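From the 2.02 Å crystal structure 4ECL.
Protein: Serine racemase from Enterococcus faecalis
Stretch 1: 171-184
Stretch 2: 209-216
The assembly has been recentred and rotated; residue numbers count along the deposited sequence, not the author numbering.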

ATOM      1  N   ASP A 171     -18.964 -24.943   6.875  1.00 40.47           N
ATOM      2  CA  ASP A 171     -18.330 -23.828   7.574  1.00 38.39           C
ATOM      3  C   ASP A 171     -18.891 -23.637   8.975  1.00 35.07           C
ATOM      4  O   ASP A 171     -18.145 -23.409   9.928  1.00 33.60           O
ATOM      5  N   VAL A 172     -20.212 -23.716   9.087  1.00 31.25           N
ATOM      6  CA  VAL A 172     -20.872 -23.603  10.376  1.00 30.84           C
ATOM      7  C   VAL A 172     -20.391 -24.729  11.293  1.00 36.78           C
ATOM      8  O   VAL A 172     -20.123 -24.512  12.476  1.00 38.68           O
ATOM      9  N   ALA A 173     -20.246 -25.922  10.726  1.00 38.69           N
ATOM     10  CA  ALA A 173     -19.788 -27.088  11.479  1.00 40.70           C
ATOM     11  C   ALA A 173     -18.369 -26.884  12.025  1.00 38.36           C
ATOM     12  O   ALA A 173     -18.084 -27.189  13.186  1.00 33.57           O
ATOM     13  N   PHE A 174     -17.487 -26.346  11.188  1.00 37.40           N
ATOM     14  CA  PHE A 174     -16.120 -26.085  11.607  1.00 35.69           C
ATOM     15  C   PHE A 174     -16.098 -25.028  12.702  1.00 36.54           C
ATOM     16  O   PHE A 174     -15.331 -25.122  13.652  1.00 43.18           O
ATOM     17  N   THR A 175     -16.950 -24.022  12.573  1.00 33.41           N
ATOM     18  CA  THR A 175     -16.998 -22.958  13.561  1.00 28.08           C
ATOM     19  C   THR A 175     -17.495 -23.498  14.902  1.00 28.16           C
ATOM     20  O   THR A 175     -16.994 -23.135  15.968  1.00 26.02           O
ATOM     21  N   ASN A 176     -18.486 -24.373  14.843  1.00 28.57           N
ATOM     22  CA  ASN A 176     -19.016 -24.949  16.061  1.00 34.42           C
ATOM     23  C   ASN A 176     -18.001 -25.865  16.741  1.00 37.46           C
ATOM     24  O   ASN A 176     -17.938 -25.934  17.975  1.00 37.81           O
ATOM     25  N   LYS A 177     -17.189 -26.559  15.956  1.00 37.25           N
ATOM     26  CA  LYS A 177     -16.192 -27.407  16.598  1.00 41.44           C
ATOM     27  C   LYS A 177     -15.040 -26.554  17.129  1.00 35.54           C
ATOM     28  O   LYS A 177     -14.419 -26.915  18.120  1.00 32.94           O
ATOM     29  N   GLN A 178     -14.775 -25.406  16.499  1.00 27.88           N
ATOM     30  CA  GLN A 178     -13.757 -24.499  17.031  1.00 28.05           C
ATOM     31  C   GLN A 178     -14.174 -24.005  18.403  1.00 29.84           C
ATOM     32  O   GLN A 178     -13.376 -23.958  19.338  1.00 32.15           O
ATOM     33  N   ILE A 179     -15.438 -23.631  18.513  1.00 29.21           N
ATOM     34  CA  ILE A 179     -15.992 -23.150  19.771  1.00 25.91           C
ATOM     35  C   ILE A 179     -16.008 -24.260  20.827  1.00 28.19           C
ATOM     36  O   ILE A 179     -15.609 -24.047  21.982  1.00 26.91           O
ATOM     37  N   GLY A 180     -16.451 -25.444  20.421  1.00 28.07           N
ATOM     38  CA  GLY A 180     -16.473 -26.592  21.311  1.00 26.72           C
ATOM     39  C   GLY A 180     -15.090 -26.927  21.848  1.00 28.93           C
ATOM     40  O   GLY A 180     -14.918 -27.179  23.046  1.00 30.92           O
ATOM     41  N   SER A 181     -14.098 -26.929  20.964  1.00 28.44           N
ATOM     42  CA  SER A 181     -12.726 -27.232  21.353  1.00 32.38           C
ATOM     43  C   SER A 181     -12.241 -26.210  22.360  1.00 30.32           C
ATOM     44  O   SER A 181     -11.526 -26.540  23.299  1.00 27.45           O
ATOM     45  N   PHE A 182     -12.624 -24.956  22.150  1.00 24.90           N
ATOM     46  CA  PHE A 182     -12.146 -23.880  23.000  1.00 21.20           C
ATOM     47  C   PHE A 182     -12.627 -24.040  24.444  1.00 27.90           C
ATOM     48  O   PHE A 182     -11.859 -23.873  25.391  1.00 27.48           O
ATOM     49  N   TYR A 183     -13.909 -24.342  24.614  1.00 31.75           N
ATOM     50  CA  TYR A 183     -14.464 -24.468  25.959  1.00 33.57           C
ATOM     51  C   TYR A 183     -14.051 -25.776  26.624  1.00 32.76           C
ATOM     52  O   TYR A 183     -13.984 -25.863  27.855  1.00 29.11           O
ATOM     53  N   LYS A 184     -13.757 -26.783  25.811  1.00 32.95           N
ATOM     54  CA  LYS A 184     -13.162 -28.006  26.342  1.00 35.76           C
ATOM     55  C   LYS A 184     -11.861 -27.660  27.064  1.00 32.02           C
ATOM     56  O   LYS A 184     -11.628 -28.123  28.188  1.00 31.25           O
ATOM     57  N   ASN A 209     -22.821 -13.279  13.446  1.00 27.52           N
ATOM     58  CA  ASN A 209     -23.321 -14.614  13.123  1.00 31.55           C
ATOM     59  C   ASN A 209     -23.379 -15.598  14.304  1.00 34.73           C
ATOM     60  O   ASN A 209     -24.052 -16.635  14.225  1.00 31.88           O
ATOM     61  N   TYR A 210     -22.672 -15.275  15.385  1.00 31.96           N
ATOM     62  CA  TYR A 210     -22.698 -16.097  16.597  1.00 27.21           C
ATOM     63  C   TYR A 210     -22.955 -15.219  17.830  1.00 22.05           C
ATOM     64  O   TYR A 210     -22.188 -15.230  18.795  1.00 21.39           O
ATOM     65  N   PRO A 211     -24.057 -14.458  17.807  1.00 19.39           N
ATOM     66  CA  PRO A 211     -24.270 -13.455  18.851  1.00 20.58           C
ATOM     67  C   PRO A 211     -24.563 -14.101  20.195  1.00 24.77           C
ATOM     68  O   PRO A 211     -24.398 -13.468  21.237  1.00 24.17           O
ATOM     69  N   GLU A 212     -24.990 -15.356  20.161  1.00 26.76           N
ATOM     70  CA  GLU A 212     -25.318 -16.087  21.373  1.00 28.89           C
ATOM     71  C   GLU A 212     -24.100 -16.379  22.253  1.00 29.65           C
ATOM     72  O   GLU A 212     -24.258 -16.673  23.434  1.00 32.90           O
ATOM     73  N   LEU A 213     -22.886 -16.301  21.698  1.00 28.68           N
ATOM     74  CA  LEU A 213     -21.690 -16.492  22.520  1.00 26.47           C
ATOM     75  C   LEU A 213     -21.601 -15.442  23.626  1.00 33.09           C
ATOM     76  O   LEU A 213     -22.031 -14.307  23.446  1.00 36.04           O
ATOM     77  N   GLU A 214     -21.058 -15.835  24.775  1.00 35.32           N
ATOM     78  CA  GLU A 214     -20.908 -14.928  25.913  1.00 37.30           C
ATOM     79  C   GLU A 214     -19.442 -14.792  26.342  1.00 31.45           C
ATOM     80  O   GLU A 214     -18.924 -15.636  27.085  1.00 30.31           O
ATOM     81  N   CYS A 215     -18.788 -13.724  25.883  1.00 25.79           N
ATOM     82  CA  CYS A 215     -17.375 -13.496  26.172  1.00 26.78           C
ATOM     83  C   CYS A 215     -17.148 -12.145  26.841  1.00 28.08           C
ATOM     84  O   CYS A 215     -18.089 -11.372  27.035  1.00 25.17           O
ATOM     85  N   ASP A 216     -15.897 -11.853  27.187  1.00 25.43           N
ATOM     86  CA  ASP A 216     -15.584 -10.596  27.868  1.00 22.76           C
ATOM     87  C   ASP A 216     -15.165  -9.487  26.905  1.00 25.77           C
ATOM     88  O   ASP A 216     -15.216  -8.306  27.249  1.00 24.87           O
TER

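Which residue does most to join the helix 171-184 to the irregular segment 209-216? It is Tyr210, the first residue after a helix to leave helical phi/psi, with 94 Å² covered by the helix out of 312 Å² buried between the stretches, both sides summed. Its CA-to-CB bond points toward the helix, and with chi1 at -65° (m) and chi2 at 84° the ring reaches side chains spread over two turns. Thr175, also pointing toward its partner, lies over one face of that ring: its CG2 sits 4.0 Å from the centroid of the Tyr210 ring and 26° off the ring normal, a CH-pi contact. Val172, rotamer t, brings CG2 to 3.5 Å from Tyr210 OH at the far end of the ring. Asn176 starts out sideways, but its end comes nearer, leaving OD1 3.9 Å from Tyr210 CE2; this is a contact and not a hydrogen bond.

How is the phenolic hydroxyl of Tyr210 satisfied, if no direct hydrogen bond crosses between the stretches? Water 1 does the work. Tyr210 OH donates to it at 2.7 Å, and the same water donates to Thr175 OG1 at 3.0 Å. The m rotamer of Thr175 (chi1 -48°) also lets OG1 give its own proton to Asp171 O, 2.7 Å away, one turn back along the helix. The threonine hydroxyl is therefore donor to the backbone and acceptor from the water, while its methyl remains free to cover the tyrosine ring.

What fills the middle of the contact? Ile179 and Leu213 do, each pointing toward the other stretch, with 46 and 50 Å² covered. Their CA atoms are 9.2 Å apart, a gap that the two side chains close by meeting at Ile179 CG2 and Leu213 CD2, 3.8 Å from each other. Ile179 is m,t and Leu213 likewise m,t. The isoleucine also extends CD1 to 4.3 Å from Tyr210 CD2, so it touches both of the loop residues with the most covered area. Tyr210 and Leu213 are the ends of a type I beta turn, closed by a 3.2 Å hydrogen bond from Leu213 N to Tyr210 O, and the side chains of both residues point toward the helix.

How does the contact finish beyond Leu213? Tyr183, one turn after Ile179, points toward the loop with chi1 at -73° (m) and has 45 Å² covered. Leu213 CD2 lies at the edge of its ring, near the ring plane, 4.4 Å from Tyr183 CE2. The hydroxyl reaches further, to 3.9 Å between Tyr183 OH and Cys215 SG, but its polar links to the loop run through two waters. Water 2 is 2.7 Å from Tyr183 OH and donates to Glu214 O at 2.5 Å; water 3, also 2.7 Å from Tyr183 OH, accepts from Glu214 N at 2.9 Å. Both backbone polar groups of Glu214 are thus tied to one tyrosine hydroxyl, although the glutamate side chain sets out sideways and its end leads away from the helix.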

ATOM      1  CB  ASP A 171     -18.478 -22.538   6.761  1.00 42.92           C
ATOM      2  CG  ASP A 171     -17.594 -22.527   5.529  1.00 51.35           C
ATOM      3  OD1 ASP A 171     -16.450 -23.019   5.617  1.00 59.22           O
ATOM      4  OD2 ASP A 171     -18.040 -22.035   4.472  1.00 54.93           O
ATOM      5  CB  VAL A 172     -22.414 -23.608  10.215  1.00 31.55           C
ATOM      6  CG1 VAL A 172     -23.104 -24.096  11.478  1.00 31.37           C
ATOM      7  CG2 VAL A 172     -22.920 -22.199   9.831  1.00 31.73           C
ATOM      8  CB  ALA A 173     -19.844 -28.320  10.605  1.00 41.90           C
ATOM      9  CB  PHE A 174     -15.266 -25.633  10.424  1.00 33.87           C
ATOM     10  CG  PHE A 174     -13.786 -25.635  10.706  1.00 36.09           C
ATOM     11  CD1 PHE A 174     -13.034 -26.777  10.501  1.00 39.35           C
ATOM     12  CD2 PHE A 174     -13.150 -24.498  11.175  1.00 38.86           C
ATOM     13  CE1 PHE A 174     -11.674 -26.784  10.748  1.00 39.90           C
ATOM     14  CE2 PHE A 174     -11.790 -24.498  11.425  1.00 41.51           C
ATOM     15  CZ  PHE A 174     -11.051 -25.644  11.212  1.00 39.29           C
ATOM     16  CB  THR A 175     -17.909 -21.821  13.089  1.00 28.63           C
ATOM     17  OG1 THR A 175     -17.582 -21.488  11.736  1.00 28.44           O
ATOM     18  CG2 THR A 175     -17.727 -20.602  13.964  1.00 28.95           C
ATOM     19  CB  ASN A 176     -20.336 -25.669  15.787  1.00 35.76           C
ATOM     20  CG  ASN A 176     -21.493 -24.711  15.659  1.00 38.23           C
ATOM     21  OD1 ASN A 176     -21.503 -23.659  16.292  1.00 33.59           O
ATOM     22  ND2 ASN A 176     -22.472 -25.062  14.833  1.00 43.14           N
ATOM     23  CB  LYS A 177     -15.721 -28.563  15.702  1.00 50.76           C
ATOM     24  CG  LYS A 177     -15.041 -28.156  14.411  1.00 64.55           C
ATOM     25  CD  LYS A 177     -14.644 -29.379  13.567  1.00 74.43           C
ATOM     26  CE  LYS A 177     -15.658 -29.664  12.451  1.00 76.35           C
ATOM     27  NZ  LYS A 177     -15.071 -30.459  11.330  1.00 73.64           N
ATOM     28  CB  GLN A 178     -13.530 -23.296  16.111  1.00 28.28           C
ATOM     29  CG  GLN A 178     -12.707 -23.603  14.885  1.00 30.43           C
ATOM     30  CD  GLN A 178     -12.116 -22.356  14.265  1.00 33.03           C
ATOM     31  OE1 GLN A 178     -12.555 -21.904  13.212  1.00 28.15           O
ATOM     32  NE2 GLN A 178     -11.104 -21.794  14.920  1.00 34.57           N
ATOM     33  CB  ILE A 179     -17.394 -22.588  19.535  1.00 25.35           C
ATOM     34  CG1 ILE A 179     -17.296 -21.388  18.568  1.00 22.21           C
ATOM     35  CG2 ILE A 179     -18.066 -22.227  20.857  1.00 21.37           C
ATOM     36  CD1 ILE A 179     -18.615 -20.996  17.955  1.00 27.34           C
ATOM     37  CB  SER A 181     -11.799 -27.192  20.137  1.00 42.88           C
ATOM     38  OG  SER A 181     -12.298 -28.012  19.100  1.00 51.07           O
ATOM     39  CB  PHE A 182     -12.583 -22.521  22.441  1.00 20.81           C
ATOM     40  CG  PHE A 182     -12.024 -21.360  23.195  1.00 22.78           C
ATOM     41  CD1 PHE A 182     -10.707 -20.967  23.007  1.00 27.55           C
ATOM     42  CD2 PHE A 182     -12.809 -20.660  24.089  1.00 21.73           C
ATOM     43  CE1 PHE A 182     -10.185 -19.893  23.703  1.00 28.05           C
ATOM     44  CE2 PHE A 182     -12.291 -19.593  24.790  1.00 24.19           C
ATOM     45  CZ  PHE A 182     -10.979 -19.209  24.601  1.00 24.31           C
ATOM     46  CB  TYR A 183     -15.982 -24.280  25.949  1.00 33.60           C
ATOM     47  CG  TYR A 183     -16.366 -22.829  25.737  1.00 36.75           C
ATOM     48  CD1 TYR A 183     -16.153 -21.886  26.735  1.00 37.51           C
ATOM     49  CD2 TYR A 183     -16.913 -22.396  24.536  1.00 34.76           C
ATOM     50  CE1 TYR A 183     -16.483 -20.559  26.549  1.00 35.09           C
ATOM     51  CE2 TYR A 183     -17.251 -21.066  24.342  1.00 32.34           C
ATOM     52  CZ  TYR A 183     -17.035 -20.151  25.355  1.00 35.13           C
ATOM     53  OH  TYR A 183     -17.370 -18.820  25.183  1.00 32.47           O
ATOM     54  CB  LYS A 184     -12.930 -29.035  25.241  1.00 39.17           C
ATOM     55  CG  LYS A 184     -14.184 -29.779  24.816  1.00 45.15           C
ATOM     56  CD  LYS A 184     -13.875 -30.860  23.781  1.00 55.61           C
ATOM     57  CE  LYS A 184     -15.079 -31.771  23.528  1.00 62.15           C
ATOM     58  NZ  LYS A 184     -16.317 -31.015  23.155  1.00 66.21           N
ATOM     59  CB  ASN A 209     -22.524 -15.202  11.952  1.00 28.15           C
ATOM     60  CG  ASN A 209     -23.006 -14.681  10.604  1.00 33.38           C
ATOM     61  OD1 ASN A 209     -24.198 -14.447  10.420  1.00 34.20           O
ATOM     62  ND2 ASN A 209     -22.084 -14.491   9.662  1.00 30.03           N
ATOM     63  CB  TYR A 210     -21.400 -16.938  16.707  1.00 26.60           C
ATOM     64  CG  TYR A 210     -21.314 -17.942  15.580  1.00 28.80           C
ATOM     65  CD1 TYR A 210     -20.816 -17.574  14.335  1.00 28.22           C
ATOM     66  CD2 TYR A 210     -21.793 -19.238  15.735  1.00 30.50           C
ATOM     67  CE1 TYR A 210     -20.778 -18.472  13.285  1.00 28.90           C
ATOM     68  CE2 TYR A 210     -21.752 -20.150  14.686  1.00 28.91           C
ATOM     69  CZ  TYR A 210     -21.245 -19.758  13.464  1.00 28.45           C
ATOM     70  OH  TYR A 210     -21.209 -20.641  12.407  1.00 26.57           O
ATOM     71  CB  PRO A 211     -25.510 -12.714  18.364  1.00 22.08           C
ATOM     72  CG  PRO A 211     -26.271 -13.741  17.602  1.00 25.13           C
ATOM     73  CD  PRO A 211     -25.245 -14.631  16.956  1.00 25.21           C
ATOM     74  CB  GLU A 212     -26.066 -17.378  21.035  1.00 36.71           C
ATOM     75  CG  GLU A 212     -25.175 -18.539  20.607  1.00 45.32           C
ATOM     76  CD  GLU A 212     -24.684 -18.458  19.163  1.00 47.12           C
ATOM     77  OE1 GLU A 212     -25.365 -17.835  18.307  1.00 34.17           O
ATOM     78  OE2 GLU A 212     -23.608 -19.042  18.892  1.00 52.35           O
ATOM     79  CB  LEU A 213     -20.418 -16.462  21.672  1.00 24.32           C
ATOM     80  CG  LEU A 213     -20.163 -17.655  20.752  1.00 25.38           C
ATOM     81  CD1 LEU A 213     -19.033 -17.339  19.762  1.00 21.00           C
ATOM     82  CD2 LEU A 213     -19.860 -18.941  21.563  1.00 30.05           C
ATOM     83  CB  GLU A 214     -21.749 -15.415  27.097  1.00 42.84           C
ATOM     84  CG  GLU A 214     -23.252 -15.391  26.863  1.00 48.34           C
ATOM     85  CD  GLU A 214     -23.858 -13.985  26.917  1.00 45.02           C
ATOM     86  OE1 GLU A 214     -23.208 -13.055  27.436  1.00 36.38           O
ATOM     87  OE2 GLU A 214     -25.005 -13.821  26.450  1.00 48.21           O
ATOM     88  CB  CYS A 215     -16.542 -13.598  24.886  1.00 23.64           C
ATOM     89  SG  CYS A 215     -16.835 -15.135  23.961  1.00 36.24           S
ATOM     90  CB  ASP A 216     -14.500 -10.835  28.911  1.00 27.90           C
ATOM     91  CG  ASP A 216     -14.914 -11.877  29.923  1.00 33.57           C
ATOM     92  OD1 ASP A 216     -15.668 -11.523  30.853  1.00 37.82           O
ATOM     93  OD2 ASP A 216     -14.520 -13.053  29.758  1.00 30.40           O
TER
HETATM   94  O   HOH W   1     -19.825 -20.198  10.125  1.00 25.08           O
HETATM   95  O   HOH W   2     -16.922 -17.188  27.280  1.00 29.92           O
HETATM   96  O   HOH W   3     -20.080 -18.556  25.080  1.00 30.60           O